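PDB 3IJ3: cytosol aminopeptidase from Coxiella burnetii, which probably removes amino-terminal residues from peptides as a manganese-dependent metalloaminopeptidase of the M17 family. Local coordinates for residues 447-455 and 464-473. Numbering follows the deposited sequence.
Sequences HFDIFAWNL and GGEAMALRAV
The six-membered ring of W453 lies flat against the backbone of G464, whose CA stands 3.5 Å from the ring centroid, almost on the ring normal, in a CH-pi contact. N454 and G464 are an antiparallel hydrogen-bonded pair: N454 N reaches G464 O at 2.8 Å, nearly straight, and G464 N returns to N454 O at 3.1 Å. E466 N binds A452 O from above the carbonyl plane. From CB to tip, E466 first passes the amide of N454, E466 CB and CG both lying near N454 OD1. A bend at chi2 (59°) turns the carboxylate back, and N454 ND2 meets E466 OE1 at 2.9 Å from above the carboxylate plane, the two flat groups 69° apart. R174 forms a salt bridge to OE1, while OE2 takes A467 N on its anti lone pair, so the carboxylate is gripped at both oxygens. In one of its two conformers, M468 runs past I450 with CG and rests its methyl CE on A452 CA. Toward the helix, F448 packs CZ on V473 CG2 at 3.5 Å and CD1 on A469 CB. W453-N454 and G464-G465 pair as a beta hairpin of the M17 catalytic domain, leading into C-terminal helix 470-481.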
loop_
_atom_site.group_PDB
_atom_site.type_symbol
_atom_site.label_atom_id
_atom_site.label_comp_id
_atom_site.label_asym_id
_atom_site.label_seq_id
_atom_site.Cartn_x
_atom_site.Cartn_y
_atom_site.Cartn_z
ATOM N N HIS A 447 -34.779 1.413 4.758
ATOM C CA HIS A 447 -33.496 2.116 4.661
ATOM C C HIS A 447 -32.931 1.865 3.279
ATOM O O HIS A 447 -32.777 0.706 2.858
ATOM C CB HIS A 447 -32.554 1.588 5.738
ATOM C CG HIS A 447 -31.105 1.872 5.492
ATOM N ND1 HIS A 447 -30.546 3.121 5.651
ATOM C CD2 HIS A 447 -30.083 1.040 5.179
ATOM C CE1 HIS A 447 -29.260 3.059 5.366
ATOM N NE2 HIS A 447 -28.946 1.805 5.107
ATOM N N PHE A 448 -32.597 2.954 2.591
ATOM C CA PHE A 448 -32.033 2.901 1.279
ATOM C C PHE A 448 -30.571 3.343 1.288
ATOM O O PHE A 448 -30.243 4.446 1.806
ATOM C CB PHE A 448 -32.776 3.821 0.297
ATOM C CG PHE A 448 -34.092 3.296 -0.131
ATOM C CD1 PHE A 448 -34.185 2.474 -1.238
ATOM C CD2 PHE A 448 -35.241 3.610 0.560
ATOM C CE1 PHE A 448 -35.418 1.974 -1.634
ATOM C CE2 PHE A 448 -36.483 3.112 0.154
ATOM C CZ PHE A 448 -36.560 2.301 -0.928
ATOM N N ASP A 449 -29.702 2.482 0.773
ATOM C CA ASP A 449 -28.283 2.813 0.582
ATOM C C ASP A 449 -28.185 3.102 -0.904
ATOM O O ASP A 449 -28.499 2.236 -1.750
ATOM C CB ASP A 449 -27.354 1.678 0.968
ATOM C CG ASP A 449 -27.247 1.500 2.453
ATOM O OD1 ASP A 449 -27.324 2.516 3.159
ATOM O OD2 ASP A 449 -27.072 0.338 2.907
ATOM N N ILE A 450 -27.777 4.319 -1.230
ATOM C CA ILE A 450 -27.694 4.747 -2.634
ATOM C C ILE A 450 -26.328 5.346 -2.989
ATOM O O ILE A 450 -25.625 5.851 -2.106
ATOM C CB ILE A 450 -28.787 5.820 -2.911
ATOM C CG1 ILE A 450 -28.569 7.044 -2.014
ATOM C CG2 ILE A 450 -30.197 5.262 -2.703
ATOM C CD1 ILE A 450 -29.519 8.220 -2.309
ATOM N N PHE A 451 -25.965 5.289 -4.262
ATOM C CA PHE A 451 -24.680 5.866 -4.687
ATOM C C PHE A 451 -24.856 7.369 -5.063
ATOM O O PHE A 451 -23.946 8.174 -4.865
ATOM C CB PHE A 451 -24.104 5.013 -5.805
ATOM C CG PHE A 451 -22.733 5.422 -6.240
ATOM C CD1 PHE A 451 -21.661 5.273 -5.400
ATOM C CD2 PHE A 451 -22.509 5.899 -7.510
ATOM C CE1 PHE A 451 -20.389 5.650 -5.794
ATOM C CE2 PHE A 451 -21.228 6.252 -7.903
ATOM C CZ PHE A 451 -20.188 6.126 -7.043
ATOM N N ALA A 452 -26.026 7.719 -5.609
ATOM C CA ALA A 452 -26.407 9.106 -5.910
ATOM C C ALA A 452 -25.502 9.825 -6.888
ATOM O O ALA A 452 -25.368 11.031 -6.813
ATOM C CB ALA A 452 -26.518 9.921 -4.590
ATOM N N TRP A 453 -24.928 9.090 -7.845
ATOM C CA TRP A 453 -23.989 9.666 -8.788
ATOM C C TRP A 453 -23.877 8.837 -10.058
ATOM O O TRP A 453 -23.988 7.607 -9.999
ATOM C CB TRP A 453 -22.614 9.718 -8.092
ATOM C CG TRP A 453 -21.511 10.446 -8.799
ATOM C CD1 TRP A 453 -20.627 9.927 -9.696
ATOM C CD2 TRP A 453 -21.156 11.822 -8.642
ATOM N NE1 TRP A 453 -19.742 10.898 -10.114
ATOM C CE2 TRP A 453 -20.051 12.069 -9.483
ATOM C CE3 TRP A 453 -21.663 12.870 -7.874
ATOM C CZ2 TRP A 453 -19.446 13.306 -9.562
ATOM C CZ3 TRP A 453 -21.056 14.098 -7.963
ATOM C CH2 TRP A 453 -19.986 14.316 -8.815
ATOM N N ASN A 454 -23.729 9.518 -11.188
ATOM C CA ASN A 454 -23.468 8.906 -12.468
ATOM C C ASN A 454 -21.961 9.038 -12.742
ATOM O O ASN A 454 -21.450 10.147 -12.967
ATOM C CB ASN A 454 -24.219 9.606 -13.602
ATOM C CG ASN A 454 -25.727 9.488 -13.463
ATOM O OD1 ASN A 454 -26.246 8.409 -13.134
ATOM N ND2 ASN A 454 -26.451 10.584 -13.767
ATOM N N LEU A 455 -21.258 7.914 -12.770
ATOM C CA LEU A 455 -19.823 7.921 -13.072
ATOM C C LEU A 455 -19.551 8.153 -14.561
ATOM O O LEU A 455 -18.527 8.696 -14.932
ATOM C CB LEU A 455 -19.212 6.590 -12.652
ATOM C CG LEU A 455 -19.143 6.375 -11.145
ATOM C CD1 LEU A 455 -18.942 4.918 -10.801
ATOM C CD2 LEU A 455 -18.040 7.264 -10.534
ATOM N N GLY A 464 -22.228 13.173 -12.711
ATOM C CA GLY A 464 -22.476 13.973 -11.504
ATOM C C GLY A 464 -23.633 13.423 -10.699
ATOM O O GLY A 464 -23.996 12.247 -10.822
ATOM N N GLY A 465 -24.224 14.269 -9.857
ATOM C CA GLY A 465 -25.298 13.840 -8.957
ATOM C C GLY A 465 -26.487 13.263 -9.680
ATOM O O GLY A 465 -26.800 13.651 -10.826
ATOM N N GLU A 466 -27.152 12.335 -9.028
ATOM C CA GLU A 466 -28.299 11.713 -9.626
ATOM C C GLU A 466 -29.293 11.236 -8.602
ATOM O O GLU A 466 -28.931 10.891 -7.464
ATOM C CB GLU A 466 -27.844 10.534 -10.500
ATOM C CG GLU A 466 -28.934 9.878 -11.295
ATOM C CD GLU A 466 -29.625 10.844 -12.247
ATOM O OE1 GLU A 466 -29.323 10.780 -13.448
ATOM O OE2 GLU A 466 -30.450 11.694 -11.792
ATOM N N ALA A 467 -30.567 11.253 -9.015
ATOM C CA ALA A 467 -31.671 10.754 -8.214
ATOM C C ALA A 467 -31.962 9.301 -8.568
ATOM O O ALA A 467 -32.092 8.946 -9.756
ATOM C CB ALA A 467 -32.935 11.594 -8.469
ATOM N N MET A 468 -32.196 8.498 -7.555
ATOM C CA MET A 468 -32.531 7.117 -7.751
ATOM C C MET A 468 -33.474 6.691 -6.651
ATOM O O MET A 468 -33.656 7.401 -5.657
ATOM C CB MET A 468 -31.272 6.274 -7.815
ATOM C CG MET A 468 -30.325 6.489 -6.676
ATOM S SD MET A 468 -28.617 6.063 -7.101
ATOM C CE MET A 468 -28.352 7.294 -8.382
ATOM N N ALA A 469 -34.157 5.588 -6.902
ATOM C CA ALA A 469 -35.126 4.990 -5.969
ATOM C C ALA A 469 -36.417 5.769 -5.700
ATOM O O ALA A 469 -37.410 5.158 -5.302
ATOM C CB ALA A 469 -34.479 4.661 -4.626
ATOM N N LEU A 470 -36.407 7.084 -5.923
ATOM C CA LEU A 470 -37.563 7.932 -5.602
ATOM C C LEU A 470 -38.837 7.684 -6.317
ATOM O O LEU A 470 -39.901 7.820 -5.704
ATOM C CB LEU A 470 -37.235 9.437 -5.736
ATOM C CG LEU A 470 -36.179 9.978 -4.827
ATOM C CD1 LEU A 470 -36.363 11.509 -4.801
ATOM C CD2 LEU A 470 -36.365 9.392 -3.456
ATOM N N ARG A 471 -38.779 7.374 -7.613
ATOM C CA ARG A 471 -40.000 7.092 -8.342
ATOM C C ARG A 471 -40.665 5.854 -7.760
ATOM O O ARG A 471 -41.877 5.839 -7.579
ATOM C CB ARG A 471 -39.797 6.944 -9.855
ATOM C CG ARG A 471 -39.266 8.214 -10.522
ATOM C CD ARG A 471 -39.819 8.361 -11.915
ATOM N NE ARG A 471 -41.272 8.486 -11.837
ATOM C CZ ARG A 471 -42.125 7.487 -12.026
ATOM N NH1 ARG A 471 -41.685 6.283 -12.364
ATOM N NH2 ARG A 471 -43.419 7.704 -11.914
ATOM N N ALA A 472 -39.862 4.847 -7.416
ATOM C CA ALA A 472 -40.399 3.604 -6.830
ATOM C C ALA A 472 -41.044 3.933 -5.496
ATOM O O ALA A 472 -42.180 3.539 -5.232
ATOM C CB ALA A 472 -39.277 2.551 -6.611
ATOM N N VAL A 473 -40.306 4.628 -4.636
ATOM C CA VAL A 473 -40.846 4.973 -3.307
ATOM C C VAL A 473 -42.115 5.812 -3.431
ATOM O O VAL A 473 -43.098 5.542 -2.741
ATOM C CB VAL A 473 -39.834 5.687 -2.408
ATOM C CG1 VAL A 473 -40.494 6.102 -1.060
ATOM C CG2 VAL A 473 -38.593 4.796 -2.175
#